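Local coordinates for nuclear inclusion protein A (Tobacco vein mottling virus, PDB 3MMG), which probably acts as a cysteine-type peptidase of family C4, the 3C-type protease of this virus, at residues Arg101-Lys106 with Ser138-Trp143. The protein carries 3 engineered substitutions. Sequence-based numbering, arbitrary orientation.
Sequences RQPTIK and SFWQHW
Pro103 and Trp140 make this contact almost by themselves, Pro103 reaching one face of the indole with CG, the two rings tilted against each other. Trp140 leaves strand 139-142 with CG anti to its own carbonyl carbon (chi1 -69°), which sends the indole out from the strand toward the loop 101-106. Beyond CB, the five-membered ring of Trp140 reaches the proline: NE1 comes within 3.5 Å of Pro103 CG and CE2 almost as close, while CD1 and CD2 lie a little farther from the same carbon. Pro103 CG stands 3.7 Å from the centroid of the five-membered ring and 20° off its normal, a CH-pi contact over the face. Farther along, Trp140 CZ2 in the six-membered ring meets Pro103 CB at 3.9 Å and the carbonyl Pro103 O at 3.7 Å. At the far end Trp140 CH2 still touches Pro103 O (3.9 Å) and reaches obliquely to Thr104 C (4.2 Å), with the backbone N of Ile105 just beyond.

Past the proline the loop turns: Lys106 N donates to Thr104 OG1 (3.0 Å), closing an ST turn. The indole N-H is engaged by Glu181 OE1, on the adjacent barrel strand 177-181, and Gln102 NE2 donates to the other oxygen, OE2, of that carboxylate. Pro103 also touches Ile131, Leu164 and Glu181 of three barrel strands, which places the loop 101-106 against the six-stranded antiparallel barrel, one of two beta domains consistent with the chymotrypsin-like fold of clan PA.

Across the interface itself, then, the attraction is dispersion with a CH-pi component. The bond from Trp140 NE1 to Glu181 OE1 probably restrains the rotation of the indole, with Ile131 and His133 packing beside it.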
# COMPACT_ATOMS: atom_id res chain seq x y z
N ARG A 101 -7.24 -9.92 1.69
CA ARG A 101 -8.04 -10.28 2.87
C ARG A 101 -7.40 -9.75 4.13
O ARG A 101 -6.29 -9.28 4.11
CB ARG A 101 -8.22 -11.79 2.96
CG ARG A 101 -6.98 -12.56 3.24
CD ARG A 101 -7.25 -14.03 3.57
NE ARG A 101 -5.98 -14.76 3.59
CZ ARG A 101 -5.12 -14.82 4.62
NH1 ARG A 101 -5.39 -14.20 5.78
NH2 ARG A 101 -3.99 -15.49 4.49
N GLN A 102 -8.12 -9.84 5.23
CA GLN A 102 -7.54 -9.42 6.50
C GLN A 102 -6.54 -10.49 6.98
O GLN A 102 -6.78 -11.70 6.80
CB GLN A 102 -8.64 -9.33 7.55
CG GLN A 102 -9.63 -8.21 7.39
CD GLN A 102 -10.54 -8.16 8.61
OE1 GLN A 102 -11.37 -9.06 8.80
NE2 GLN A 102 -10.36 -7.16 9.45
N PRO A 103 -5.49 -10.08 7.68
CA PRO A 103 -4.57 -11.05 8.28
C PRO A 103 -5.21 -11.77 9.45
O PRO A 103 -6.17 -11.26 10.05
CB PRO A 103 -3.41 -10.21 8.83
CG PRO A 103 -3.71 -8.77 8.49
CD PRO A 103 -5.14 -8.68 8.02
N THR A 104 -4.64 -12.91 9.79
CA THR A 104 -5.02 -13.62 11.01
C THR A 104 -3.75 -14.01 11.73
O THR A 104 -2.65 -13.91 11.17
CB THR A 104 -5.84 -14.91 10.74
OG1 THR A 104 -4.95 -15.98 10.38
CG2 THR A 104 -6.88 -14.70 9.65
N ILE A 105 -3.90 -14.49 12.96
CA ILE A 105 -2.73 -14.91 13.74
C ILE A 105 -2.08 -16.20 13.21
O ILE A 105 -1.07 -16.64 13.76
CB ILE A 105 -3.03 -15.05 15.25
CG1 ILE A 105 -4.15 -16.06 15.51
CG2 ILE A 105 -3.34 -13.68 15.85
CD1 ILE A 105 -4.27 -16.41 17.03
N LYS A 106 -2.66 -16.80 12.17
CA LYS A 106 -1.99 -17.91 11.49
C LYS A 106 -0.94 -17.40 10.49
O LYS A 106 0.04 -18.09 10.19
CB LYS A 106 -3.02 -18.79 10.77
CG LYS A 106 -2.43 -20.02 10.05
CD LYS A 106 -3.53 -20.92 9.43
CE LYS A 106 -2.90 -21.85 8.39
NZ LYS A 106 -3.84 -22.97 8.06
N SER A 138 -5.91 -0.52 12.74
CA SER A 138 -5.76 -1.39 11.58
C SER A 138 -4.29 -1.73 11.32
O SER A 138 -3.93 -2.24 10.24
CB SER A 138 -6.41 -0.74 10.35
OG SER A 138 -7.83 -0.76 10.48
N PHE A 139 -3.43 -1.44 12.29
CA PHE A 139 -2.00 -1.69 12.12
C PHE A 139 -1.59 -3.05 12.67
O PHE A 139 -2.07 -3.48 13.72
CB PHE A 139 -1.15 -0.62 12.82
CG PHE A 139 -1.24 0.75 12.21
CD1 PHE A 139 -0.70 1.02 10.94
CD2 PHE A 139 -1.85 1.79 12.92
CE1 PHE A 139 -0.79 2.33 10.37
CE2 PHE A 139 -1.94 3.09 12.36
CZ PHE A 139 -1.41 3.35 11.08
N TRP A 140 -0.68 -3.71 11.95
CA TRP A 140 -0.04 -4.92 12.44
C TRP A 140 1.47 -4.75 12.40
O TRP A 140 2.03 -4.28 11.40
CB TRP A 140 -0.37 -6.10 11.53
CG TRP A 140 -1.79 -6.56 11.59
CD1 TRP A 140 -2.90 -5.90 11.10
CD2 TRP A 140 -2.26 -7.80 12.11
NE1 TRP A 140 -4.03 -6.66 11.32
CE2 TRP A 140 -3.67 -7.83 11.93
CE3 TRP A 140 -1.62 -8.91 12.71
CZ2 TRP A 140 -4.46 -8.92 12.33
CZ3 TRP A 140 -2.41 -10.00 13.12
CH2 TRP A 140 -3.82 -10.00 12.90
N GLN A 141 2.13 -5.16 13.46
CA GLN A 141 3.59 -5.09 13.50
C GLN A 141 4.23 -6.18 12.60
O GLN A 141 3.71 -7.31 12.50
CB GLN A 141 4.10 -5.24 14.94
CG GLN A 141 5.59 -4.91 15.08
CD GLN A 141 6.05 -4.89 16.53
OE1 GLN A 141 5.27 -5.13 17.45
NE2 GLN A 141 7.33 -4.60 16.74
N HIS A 142 5.34 -5.82 11.97
CA HIS A 142 6.17 -6.80 11.26
C HIS A 142 7.64 -6.44 11.49
O HIS A 142 7.95 -5.34 11.97
CB HIS A 142 5.80 -6.87 9.75
CG HIS A 142 6.21 -5.66 8.95
ND1 HIS A 142 7.49 -5.51 8.46
CD2 HIS A 142 5.51 -4.58 8.52
CE1 HIS A 142 7.57 -4.37 7.79
NE2 HIS A 142 6.39 -3.79 7.81
N TRP A 143 8.51 -7.39 11.17
CA TRP A 143 9.95 -7.25 11.41
C TRP A 143 10.84 -7.24 10.15
O TRP A 143 12.04 -7.54 10.25
CB TRP A 143 10.43 -8.30 12.42
CG TRP A 143 9.96 -7.98 13.83
CD1 TRP A 143 10.66 -7.31 14.80
CD2 TRP A 143 8.67 -8.27 14.41
NE1 TRP A 143 9.90 -7.18 15.94
CE2 TRP A 143 8.67 -7.75 15.72
CE3 TRP A 143 7.52 -8.92 13.94
CZ2 TRP A 143 7.57 -7.88 16.58
CZ3 TRP A 143 6.42 -9.05 14.79
CH2 TRP A 143 6.45 -8.52 16.10